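Local coordinates for protein 2-keto acid:ferredoxin oxidoreductase subunit alpha (Pyrococcus furiosus, PDB 1YD7) that probably catalyses, as part of a heterotetramer, the ferredoxin-dependent oxidative decarboxylation of 2-oxoglutarate to succinyl-CoA, at residues A33-C38 with P199-I204; A78-A83 with A90-S95; S151-S156 with F171-K176. One frame throughout, in Å; residues are numbered along the deposited sequence.

Contact 1 of 3, residues A33-C38 with P199-I204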
ATOM      1  N   ALA A  33      -1.371   5.384  -1.702  1.00 27.05           N
ATOM      2  CA  ALA A  33      -1.070   5.077  -0.311  1.00 26.78           C
ATOM      3  C   ALA A  33      -0.745   6.359   0.443  1.00 29.07           C
ATOM      4  O   ALA A  33      -1.355   6.652   1.453  1.00 30.80           O
ATOM      5  CB  ALA A  33       0.053   4.072  -0.227  1.00 26.25           C
ATOM      6  N   ILE A  34       0.140   7.170  -0.128  1.00 30.64           N
ATOM      7  CA  ILE A  34       0.520   8.448   0.446  1.00 26.63           C
ATOM      8  C   ILE A  34      -0.606   9.460   0.508  1.00 30.03           C
ATOM      9  O   ILE A  34      -0.763  10.167   1.517  1.00 31.82           O
ATOM     10  CB  ILE A  34       1.738   9.011  -0.296  1.00 29.45           C
ATOM     11  CG1 ILE A  34       2.957   8.162   0.081  1.00 32.47           C
ATOM     12  CG2 ILE A  34       1.948  10.454   0.031  1.00 29.00           C
ATOM     13  CD1 ILE A  34       4.215   8.542  -0.566  1.00 35.35           C
ATOM     14  N   LEU A  35      -1.389   9.565  -0.556  1.00 30.15           N
ATOM     15  CA  LEU A  35      -2.539  10.466  -0.531  1.00 31.28           C
ATOM     16  C   LEU A  35      -3.561  10.001   0.509  1.00 29.42           C
ATOM     17  O   LEU A  35      -4.270  10.823   1.078  1.00 27.59           O
ATOM     18  CB  LEU A  35      -3.207  10.601  -1.924  1.00 31.26           C
ATOM     19  CG  LEU A  35      -2.483  11.527  -2.924  1.00 31.75           C
ATOM     20  CD1 LEU A  35      -2.852  11.144  -4.357  1.00 32.23           C
ATOM     21  CD2 LEU A  35      -2.795  13.011  -2.661  1.00 33.40           C
ATOM     22  N   ALA A  36      -3.645   8.690   0.725  1.00 30.36           N
ATOM     23  CA  ALA A  36      -4.571   8.123   1.708  1.00 30.78           C
ATOM     24  C   ALA A  36      -4.111   8.311   3.169  1.00 30.82           C
ATOM     25  O   ALA A  36      -4.890   8.072   4.081  1.00 30.62           O
ATOM     26  CB  ALA A  36      -4.794   6.650   1.440  1.00 30.15           C
ATOM     27  N   GLY A  37      -2.855   8.700   3.372  1.00 31.49           N
ATOM     28  CA  GLY A  37      -2.321   9.059   4.699  1.00 30.17           C
ATOM     29  C   GLY A  37      -1.363   8.036   5.262  1.00 30.14           C
ATOM     30  O   GLY A  37      -1.001   8.119   6.417  1.00 34.10           O
ATOM     31  N   CYS A  38      -0.953   7.058   4.459  1.00 29.72           N
ATOM     32  CA  CYS A  38       0.079   6.119   4.879  1.00 29.97           C
ATOM     33  C   CYS A  38       1.388   6.870   5.157  1.00 32.57           C
ATOM     34  O   CYS A  38       1.883   7.622   4.303  1.00 31.81           O
ATOM     35  CB  CYS A  38       0.330   5.073   3.812  1.00 28.18           C
ATOM     36  SG  CYS A  38       1.522   3.818   4.249  1.00 26.48           S
ATOM     37  N   PRO A 199      -5.994  12.818  -8.082  1.00 33.56           N
ATOM     38  CA  PRO A 199      -6.799  13.881  -7.495  1.00 35.07           C
ATOM     39  C   PRO A 199      -6.063  14.724  -6.458  1.00 34.98           C
ATOM     40  O   PRO A 199      -5.057  14.302  -5.917  1.00 38.25           O
ATOM     41  CB  PRO A 199      -7.964  13.121  -6.837  1.00 37.69           C
ATOM     42  CG  PRO A 199      -7.893  11.709  -7.374  1.00 37.70           C
ATOM     43  CD  PRO A 199      -6.448  11.485  -7.635  1.00 35.76           C
ATOM     44  N   ASN A 200      -6.552  15.931  -6.226  1.00 36.97           N
ATOM     45  CA  ASN A 200      -6.163  16.702  -5.054  1.00 41.69           C
ATOM     46  C   ASN A 200      -6.671  16.005  -3.789  1.00 42.20           C
ATOM     47  O   ASN A 200      -7.707  15.343  -3.823  1.00 39.99           O
ATOM     48  CB  ASN A 200      -6.750  18.116  -5.112  1.00 40.71           C
ATOM     49  CG  ASN A 200      -6.104  18.960  -6.171  1.00 42.77           C
ATOM     50  OD1 ASN A 200      -4.910  19.242  -6.098  1.00 43.65           O
ATOM     51  ND2 ASN A 200      -6.884  19.371  -7.173  1.00 42.32           N
ATOM     52  N   PRO A 201      -5.950  16.160  -2.672  1.00 45.40           N
ATOM     53  CA  PRO A 201      -6.390  15.629  -1.386  1.00 46.08           C
ATOM     54  C   PRO A 201      -7.867  15.904  -1.113  1.00 47.89           C
ATOM     55  O   PRO A 201      -8.628  14.981  -0.812  1.00 46.79           O
ATOM     56  CB  PRO A 201      -5.505  16.387  -0.385  1.00 47.22           C
ATOM     57  CG  PRO A 201      -4.252  16.627  -1.117  1.00 46.58           C
ATOM     58  CD  PRO A 201      -4.653  16.859  -2.561  1.00 46.92           C
ATOM     59  N   ASP A 202      -8.267  17.163  -1.262  1.00 51.23           N
ATOM     60  CA  ASP A 202      -9.644  17.585  -0.981  1.00 55.17           C
ATOM     61  C   ASP A 202     -10.692  16.911  -1.879  1.00 55.10           C
ATOM     62  O   ASP A 202     -11.880  16.967  -1.569  1.00 57.61           O
ATOM     63  CB  ASP A 202      -9.785  19.120  -1.055  1.00 58.82           C
ATOM     64  CG  ASP A 202      -9.232  19.709  -2.356  1.00 62.67           C
ATOM     65  OD1 ASP A 202     -10.039  19.977  -3.270  1.00 61.41           O
ATOM     66  OD2 ASP A 202      -7.986  19.899  -2.460  1.00 66.15           O
ATOM     67  N   GLU A 203     -10.258  16.272  -2.966  1.00 50.37           N
ATOM     68  CA  GLU A 203     -11.152  15.490  -3.820  1.00 48.34           C
ATOM     69  C   GLU A 203     -11.317  14.039  -3.392  1.00 45.04           C
ATOM     70  O   GLU A 203     -12.130  13.328  -3.975  1.00 40.07           O
ATOM     71  CB  GLU A 203     -10.639  15.500  -5.265  1.00 49.32           C
ATOM     72  CG  GLU A 203     -10.685  16.873  -5.886  1.00 51.87           C
ATOM     73  CD  GLU A 203      -9.932  16.951  -7.190  1.00 52.61           C
ATOM     74  OE1 GLU A 203      -9.609  15.904  -7.757  1.00 54.51           O
ATOM     75  OE2 GLU A 203      -9.645  18.073  -7.635  1.00 56.95           O
ATOM     76  N   ILE A 204     -10.533  13.586  -2.411  1.00 44.85           N
ATOM     77  CA  ILE A 204     -10.549  12.172  -1.994  1.00 43.42           C
ATOM     78  C   ILE A 204     -11.183  11.967  -0.609  1.00 42.92           C
ATOM     79  O   ILE A 204     -10.768  12.586   0.380  1.00 39.75           O
ATOM     80  CB  ILE A 204      -9.117  11.560  -1.975  1.00 43.08           C
ATOM     81  CG1 ILE A 204      -8.353  11.953  -3.238  1.00 43.52           C
ATOM     82  CG2 ILE A 204      -9.183  10.037  -1.860  1.00 41.61           C
ATOM     83  CD1 ILE A 204      -6.903  11.529  -3.271  1.00 41.08           C
TER
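L35, on the last turn of helix 25-36, meets P199, P201 and I204 of the loop that follows strand 193-198. CB comes first along its side chain: it lies 4.0 Å from I204 CD1, the far end of an isoleucine chain that reaches back toward the helix. Next, chi1 -78° puts CG beside the backbone N, and chi2 156° then sets the two methyls against the loop. CD1 and CD2 both stand 4.2 Å from P199 O, and CD2 also meets P201 CG at the same distance. L35 is buried, and its apolar partners are proline and isoleucine carbons, which suits a branched, wholly apolar side chain.

Bonds within the loop help to shape it. P201 opens a short 3-10 turn, where a proline ring fits well because its fixed phi is already helical; E203 N bonds to N200 O, and ND2 of N200 donates to E203 OE2 over 3.1 Å, meeting it from above the carboxylate plane. OE1 of E203 is hydrogen-bonded to Y197 OH, just ahead of the loop. On the other segment the helix ends in a Schellman motif at G37, whose positive phi of 108° is easy for glycine.

F164 of helix 160-177 packs on both L35 and P199, while A33 and C38 lie against strand 90-95 and I34 against Y59 of helix 52-59.

Contact 2 of 3, residues A78-A83 with A90-S95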
ATOM      1  N   ALA A  78       5.142  -7.773  11.059  1.00 33.04           N
ATOM      2  CA  ALA A  78       5.118  -7.518  12.500  1.00 32.45           C
ATOM      3  C   ALA A  78       5.387  -6.044  12.781  1.00 29.30           C
ATOM      4  O   ALA A  78       4.697  -5.423  13.593  1.00 27.84           O
ATOM      5  CB  ALA A  78       6.112  -8.430  13.242  1.00 33.65           C
ATOM      6  N   ALA A  79       6.309  -5.463  12.014  1.00 30.48           N
ATOM      7  CA  ALA A  79       6.644  -4.050  12.139  1.00 26.24           C
ATOM      8  C   ALA A  79       5.512  -3.137  11.751  1.00 27.52           C
ATOM      9  O   ALA A  79       5.294  -2.105  12.409  1.00 24.16           O
ATOM     10  CB  ALA A  79       7.870  -3.733  11.308  1.00 26.28           C
ATOM     11  N   ALA A  80       4.816  -3.468  10.654  1.00 27.53           N
ATOM     12  CA  ALA A  80       3.644  -2.685  10.242  1.00 26.95           C
ATOM     13  C   ALA A  80       2.498  -2.799  11.276  1.00 25.82           C
ATOM     14  O   ALA A  80       1.801  -1.826  11.546  1.00 25.55           O
ATOM     15  CB  ALA A  80       3.171  -3.132   8.855  1.00 31.02           C
ATOM     16  N   ILE A  81       2.327  -3.981  11.861  1.00 28.75           N
ATOM     17  CA  ILE A  81       1.352  -4.199  12.972  1.00 29.28           C
ATOM     18  C   ILE A  81       1.638  -3.309  14.199  1.00 28.01           C
ATOM     19  O   ILE A  81       0.729  -2.626  14.696  1.00 26.43           O
ATOM     20  CB  ILE A  81       1.262  -5.724  13.377  1.00 32.01           C
ATOM     21  CG1 ILE A  81       0.644  -6.548  12.240  1.00 35.50           C
ATOM     22  CG2 ILE A  81       0.412  -5.940  14.672  1.00 31.83           C
ATOM     23  CD1 ILE A  81       0.829  -8.072  12.408  1.00 35.09           C
ATOM     24  N   GLY A  82       2.900  -3.269  14.647  1.00 29.01           N
ATOM     25  CA  GLY A  82       3.292  -2.432  15.797  1.00 26.37           C
ATOM     26  C   GLY A  82       3.128  -0.942  15.537  1.00 26.29           C
ATOM     27  O   GLY A  82       2.607  -0.205  16.371  1.00 26.44           O
ATOM     28  N   ALA A  83       3.546  -0.501  14.355  1.00 24.34           N
ATOM     29  CA  ALA A  83       3.314   0.871  13.937  1.00 22.51           C
ATOM     30  C   ALA A  83       1.851   1.221  13.951  1.00 20.86           C
ATOM     31  O   ALA A  83       1.493   2.311  14.376  1.00 21.51           O
ATOM     32  CB  ALA A  83       3.898   1.102  12.513  1.00 25.00           C
ATOM     33  N   ALA A  90      -0.371   2.105   8.149  1.00 25.81           N
ATOM     34  CA  ALA A  90       0.792   1.274   7.854  1.00 26.19           C
ATOM     35  C   ALA A  90       0.507   0.319   6.724  1.00 30.16           C
ATOM     36  O   ALA A  90      -0.655  -0.092   6.526  1.00 30.09           O
ATOM     37  CB  ALA A  90       1.203   0.465   9.085  1.00 26.87           C
HETATM   38  N   MSE A  91       1.567  -0.009   5.986  1.00 32.96           N
HETATM   39  CA  MSE A  91       1.519  -1.004   4.932  1.00 39.91           C
HETATM   40  C   MSE A  91       2.829  -1.773   4.829  1.00 35.78           C
HETATM   41  O   MSE A  91       3.864  -1.336   5.319  1.00 32.44           O
HETATM   42  CB  MSE A  91       1.083  -0.387   3.587  1.00 42.46           C
HETATM   43  CG  MSE A  91       2.157   0.121   2.661  1.00 50.91           C
HETATM   44 SE   MSE A  91       1.573   0.542   0.748  1.00 60.37          SE
HETATM   45  CE  MSE A  91       0.111  -0.496   0.426  1.00 55.42           C
ATOM     46  N   THR A  92       2.749  -2.961   4.250  1.00 34.78           N
ATOM     47  CA  THR A  92       3.914  -3.731   3.880  1.00 35.65           C
ATOM     48  C   THR A  92       3.629  -4.348   2.513  1.00 34.31           C
ATOM     49  O   THR A  92       2.480  -4.365   2.074  1.00 33.97           O
ATOM     50  CB  THR A  92       4.263  -4.818   4.949  1.00 37.86           C
ATOM     51  OG1 THR A  92       5.378  -5.611   4.499  1.00 42.08           O
ATOM     52  CG2 THR A  92       3.063  -5.741   5.250  1.00 40.32           C
ATOM     53  N   ALA A  93       4.681  -4.820   1.847  1.00 36.90           N
ATOM     54  CA  ALA A  93       4.591  -5.418   0.511  1.00 43.07           C
ATOM     55  C   ALA A  93       5.415  -6.684   0.417  1.00 44.74           C
ATOM     56  O   ALA A  93       6.563  -6.698   0.813  1.00 42.40           O
ATOM     57  CB  ALA A  93       5.037  -4.438  -0.561  1.00 44.16           C
ATOM     58  N   THR A  94       4.816  -7.744  -0.116  1.00 50.81           N
ATOM     59  CA  THR A  94       5.508  -9.022  -0.270  1.00 52.51           C
ATOM     60  C   THR A  94       5.227  -9.621  -1.645  1.00 53.70           C
ATOM     61  O   THR A  94       4.385  -9.115  -2.391  1.00 49.32           O
ATOM     62  CB  THR A  94       5.151 -10.021   0.865  1.00 52.94           C
ATOM     63  OG1 THR A  94       5.878 -11.237   0.661  1.00 52.99           O
ATOM     64  CG2 THR A  94       3.640 -10.308   0.934  1.00 51.12           C
ATOM     65  N   SER A  95       5.969 -10.676  -1.981  1.00 58.46           N
ATOM     66  CA  SER A  95       5.885 -11.292  -3.309  1.00 63.38           C
ATOM     67  C   SER A  95       5.983 -12.821  -3.242  1.00 65.83           C
ATOM     68  O   SER A  95       6.691 -13.366  -2.397  1.00 65.14           O
ATOM     69  CB  SER A  95       6.981 -10.728  -4.226  1.00 63.09           C
ATOM     70  OG  SER A  95       6.616 -10.857  -5.590  1.00 64.05           O
TER
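This is a small-residue helix-to-strand contact: A80 and A83 of helix 73-85 pack on A90 and T92 of strand 90-95, an inner strand of the parallel sheet, between strands 40-43 and 116-121. The axes of segments 78-83 and 90-95 run almost antiparallel, at 174°, as expected where a helix leads through a short connection into the next strand of a parallel alpha/beta fold. They approach to 7.5 Å, a close fit that alanine makes possible because its side chain ends at CB.

A80 and A90 meet side by side, their CB atoms 4.1 Å apart. A90 CB also comes within 3.4 Å of the carbonyl O of A80, so this methyl rests against the helix backbone as well as against a side chain. One turn later A83 adds its CB at 4.4 Å from A90 CB. A80 CB also lies 4.0 Å from the carbonyl O of M91 and, farther along the strand, meets T92 CB. The selenomethionine M91 itself points away from the helix, to the other face of the sheet.

T92 brings a hydroxyl to this buried layer, and its OG1 is hydrogen-bonded to the carbonyl O of A42 in the adjacent strand, which settles its polar end within the sheet. No hydrogen bond crosses from helix to strand here. The chemistry is that of methyl groups against methyls and backbone carbonyls, consistent with close fit and apolar burial, not a directional bond, joining helix and strand at this point.

Contact 3 of 3, residues S151-S156 with F171-K176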
ATOM      1  N   SER A 151     -11.171 -15.533   5.161  1.00 53.66           N
ATOM      2  CA  SER A 151     -12.183 -14.473   5.231  1.00 52.52           C
ATOM      3  C   SER A 151     -11.491 -13.132   5.448  1.00 47.28           C
ATOM      4  O   SER A 151     -11.750 -12.411   6.414  1.00 48.45           O
ATOM      5  CB  SER A 151     -13.239 -14.767   6.316  1.00 52.92           C
ATOM      6  OG  SER A 151     -14.098 -15.825   5.900  1.00 55.35           O
ATOM      7  N   LEU A 152     -10.599 -12.826   4.522  1.00 42.39           N
ATOM      8  CA  LEU A 152      -9.970 -11.525   4.420  1.00 38.89           C
ATOM      9  C   LEU A 152     -10.639 -10.712   3.325  1.00 34.87           C
ATOM     10  O   LEU A 152     -11.169 -11.260   2.347  1.00 32.98           O
ATOM     11  CB  LEU A 152      -8.482 -11.682   4.113  1.00 41.21           C
ATOM     12  CG  LEU A 152      -7.685 -12.416   5.195  1.00 42.97           C
ATOM     13  CD1 LEU A 152      -6.400 -12.971   4.651  1.00 44.66           C
ATOM     14  CD2 LEU A 152      -7.414 -11.478   6.378  1.00 46.52           C
ATOM     15  N   ILE A 153     -10.629  -9.399   3.520  1.00 31.73           N
ATOM     16  CA  ILE A 153     -11.002  -8.465   2.489  1.00 34.01           C
ATOM     17  C   ILE A 153      -9.803  -8.382   1.515  1.00 36.83           C
ATOM     18  O   ILE A 153      -8.662  -8.197   1.940  1.00 33.29           O
ATOM     19  CB  ILE A 153     -11.325  -7.080   3.057  1.00 32.40           C
ATOM     20  CG1 ILE A 153     -12.475  -7.154   4.081  1.00 31.43           C
ATOM     21  CG2 ILE A 153     -11.647  -6.131   1.933  1.00 32.87           C
ATOM     22  CD1 ILE A 153     -12.668  -5.869   4.927  1.00 30.43           C
ATOM     23  N   VAL A 154     -10.082  -8.558   0.223  1.00 37.74           N
ATOM     24  CA  VAL A 154      -9.057  -8.606  -0.819  1.00 37.84           C
ATOM     25  C   VAL A 154      -9.508  -7.804  -2.025  1.00 38.44           C
ATOM     26  O   VAL A 154     -10.608  -8.003  -2.502  1.00 42.05           O
ATOM     27  CB  VAL A 154      -8.782 -10.046  -1.265  1.00 38.14           C
ATOM     28  CG1 VAL A 154      -7.635 -10.084  -2.315  1.00 40.47           C
ATOM     29  CG2 VAL A 154      -8.422 -10.909  -0.079  1.00 35.30           C
ATOM     30  N   LEU A 155      -8.668  -6.885  -2.499  1.00 39.14           N
ATOM     31  CA  LEU A 155      -8.904  -6.149  -3.739  1.00 34.86           C
ATOM     32  C   LEU A 155      -7.796  -6.529  -4.727  1.00 36.66           C
ATOM     33  O   LEU A 155      -6.601  -6.578  -4.369  1.00 30.61           O
ATOM     34  CB  LEU A 155      -8.872  -4.639  -3.512  1.00 37.42           C
ATOM     35  CG  LEU A 155      -9.929  -3.986  -2.605  1.00 39.88           C
ATOM     36  CD1 LEU A 155      -9.524  -4.110  -1.176  1.00 40.20           C
ATOM     37  CD2 LEU A 155     -10.121  -2.513  -2.940  1.00 40.06           C
ATOM     38  N   SER A 156      -8.201  -6.771  -5.973  1.00 36.14           N
ATOM     39  CA  SER A 156      -7.317  -7.254  -7.049  1.00 38.61           C
ATOM     40  C   SER A 156      -7.424  -6.353  -8.277  1.00 36.94           C
ATOM     41  O   SER A 156      -8.282  -6.603  -9.119  1.00 32.31           O
ATOM     42  CB  SER A 156      -7.731  -8.658  -7.464  1.00 39.60           C
ATOM     43  OG  SER A 156      -7.173  -9.622  -6.606  1.00 44.53           O
ATOM     44  N   PHE A 171      -7.107   1.254   2.107  1.00 25.27           N
ATOM     45  CA  PHE A 171      -6.856   1.995   3.333  1.00 31.02           C
ATOM     46  C   PHE A 171      -8.197   2.336   3.993  1.00 29.87           C
ATOM     47  O   PHE A 171      -8.360   2.104   5.199  1.00 29.13           O
ATOM     48  CB  PHE A 171      -6.001   3.250   3.100  1.00 28.82           C
ATOM     49  CG  PHE A 171      -4.544   2.957   2.979  1.00 29.17           C
ATOM     50  CD1 PHE A 171      -3.933   2.864   1.725  1.00 28.88           C
ATOM     51  CD2 PHE A 171      -3.788   2.736   4.103  1.00 29.85           C
ATOM     52  CE1 PHE A 171      -2.607   2.531   1.605  1.00 29.96           C
ATOM     53  CE2 PHE A 171      -2.444   2.433   3.997  1.00 32.95           C
ATOM     54  CZ  PHE A 171      -1.843   2.331   2.732  1.00 30.71           C
ATOM     55  N   ASN A 172      -9.155   2.834   3.210  1.00 27.47           N
ATOM     56  CA  ASN A 172     -10.478   3.155   3.756  1.00 29.51           C
ATOM     57  C   ASN A 172     -11.150   1.969   4.398  1.00 29.59           C
ATOM     58  O   ASN A 172     -11.708   2.129   5.466  1.00 30.06           O
ATOM     59  CB  ASN A 172     -11.414   3.795   2.738  1.00 30.42           C
ATOM     60  CG  ASN A 172     -11.021   5.176   2.432  1.00 32.55           C
ATOM     61  OD1 ASN A 172     -10.222   5.734   3.161  1.00 32.39           O
ATOM     62  ND2 ASN A 172     -11.552   5.754   1.336  1.00 31.03           N
ATOM     63  N   LEU A 173     -11.034   0.780   3.806  1.00 29.75           N
ATOM     64  CA  LEU A 173     -11.643  -0.430   4.396  1.00 29.53           C
ATOM     65  C   LEU A 173     -10.926  -0.883   5.662  1.00 28.85           C
ATOM     66  O   LEU A 173     -11.578  -1.400   6.559  1.00 25.14           O
ATOM     67  CB  LEU A 173     -11.699  -1.624   3.401  1.00 26.95           C
ATOM     68  CG  LEU A 173     -12.582  -1.402   2.147  1.00 32.13           C
ATOM     69  CD1 LEU A 173     -12.290  -2.463   1.062  1.00 32.92           C
ATOM     70  CD2 LEU A 173     -14.084  -1.355   2.484  1.00 32.42           C
ATOM     71  N   SER A 174      -9.591  -0.793   5.701  1.00 25.89           N
ATOM     72  CA  SER A 174      -8.854  -1.292   6.869  1.00 28.94           C
ATOM     73  C   SER A 174      -9.162  -0.365   8.064  1.00 25.01           C
ATOM     74  O   SER A 174      -9.343  -0.828   9.150  1.00 28.25           O
ATOM     75  CB  SER A 174      -7.335  -1.424   6.635  1.00 24.82           C
ATOM     76  OG  SER A 174      -6.725  -0.169   6.486  1.00 26.99           O
ATOM     77  N   GLU A 175      -9.257   0.922   7.824  1.00 26.64           N
ATOM     78  CA  GLU A 175      -9.684   1.856   8.857  1.00 29.61           C
ATOM     79  C   GLU A 175     -11.155   1.681   9.289  1.00 32.10           C
ATOM     80  O   GLU A 175     -11.422   1.561  10.489  1.00 34.98           O
ATOM     81  CB  GLU A 175      -9.438   3.282   8.419  1.00 27.75           C
ATOM     82  CG  GLU A 175      -7.982   3.597   8.093  1.00 30.52           C
ATOM     83  CD  GLU A 175      -7.096   3.694   9.315  1.00 31.91           C
ATOM     84  OE1 GLU A 175      -7.565   4.261  10.294  1.00 35.31           O
ATOM     85  OE2 GLU A 175      -5.947   3.195   9.306  1.00 31.12           O
ATOM     86  N   LYS A 176     -12.087   1.656   8.329  1.00 34.85           N
ATOM     87  CA  LYS A 176     -13.520   1.383   8.582  1.00 33.87           C
ATOM     88  C   LYS A 176     -13.770   0.106   9.380  1.00 33.90           C
ATOM     89  O   LYS A 176     -14.554   0.114  10.331  1.00 33.12           O
ATOM     90  CB  LYS A 176     -14.365   1.317   7.280  1.00 36.25           C
ATOM     91  CG  LYS A 176     -15.879   1.666   7.521  1.00 40.19           C
ATOM     92  CD  LYS A 176     -16.879   1.024   6.498  1.00 43.80           C
ATOM     93  CE  LYS A 176     -17.481   1.996   5.425  1.00 46.12           C
ATOM     94  NZ  LYS A 176     -18.325   1.292   4.402  1.00 42.73           N
TER
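I153 and L173 mark the nearest approach of the two backbones, with CA atoms 8.3 Å apart: strand 153-155, an edge strand of the parallel sheet within this chain, lies beside a turn of helix 160-177. The spacing leaves room for a layer of large aliphatic side chains. I153 and L155 both direct their side chains to the helix, whereas V154 between them points away.

L173 reaches across from the helix, and one methyl does the touching: its CD1 packs on I153 CG2 at 3.8 Å and on L155 CD1 at 3.9 Å. Chi1 -63° and chi2 165° together carry this branch out to the two strand residues. I153 presents the methyl on its CB, close to the strand backbone, while L155 uses the end of a longer chain. Beta-branched isoleucine suits an extended strand, while leucine, unbranched at CB, fits a helix easily and carries its methyls farther out.

V181 of strand 180-185 touches I153 and L155 too, and both their backbones bond to I182 there. Strand 153-155, helix 160-177 and the parallel strand 180-185 form a beta-alpha-beta unit, the building block of parallel alpha/beta folds such as this thiamine diphosphate-binding family domain.

From the N terminus, the chain passes through helix 25-36, whose end opens contact 1; that loop closes only at residues 199-204, 161 residues on. Contacts 2 and 3 are both nested within it. Contact 2 closes a short loop between helix 73-85 and strand 90-95, and contact 3 follows in series, closing another between strand 153-155 and helix 160-177. Neither crosses the other, yet both reach the same parallel sheet. Packing joins all three: F171 lies against A33, A36 and C38 of contact 1 and M91 of contact 2, while M91 also touches A33 and C38. Helices 25-36 and 160-177 thereby meet over strand 90-95.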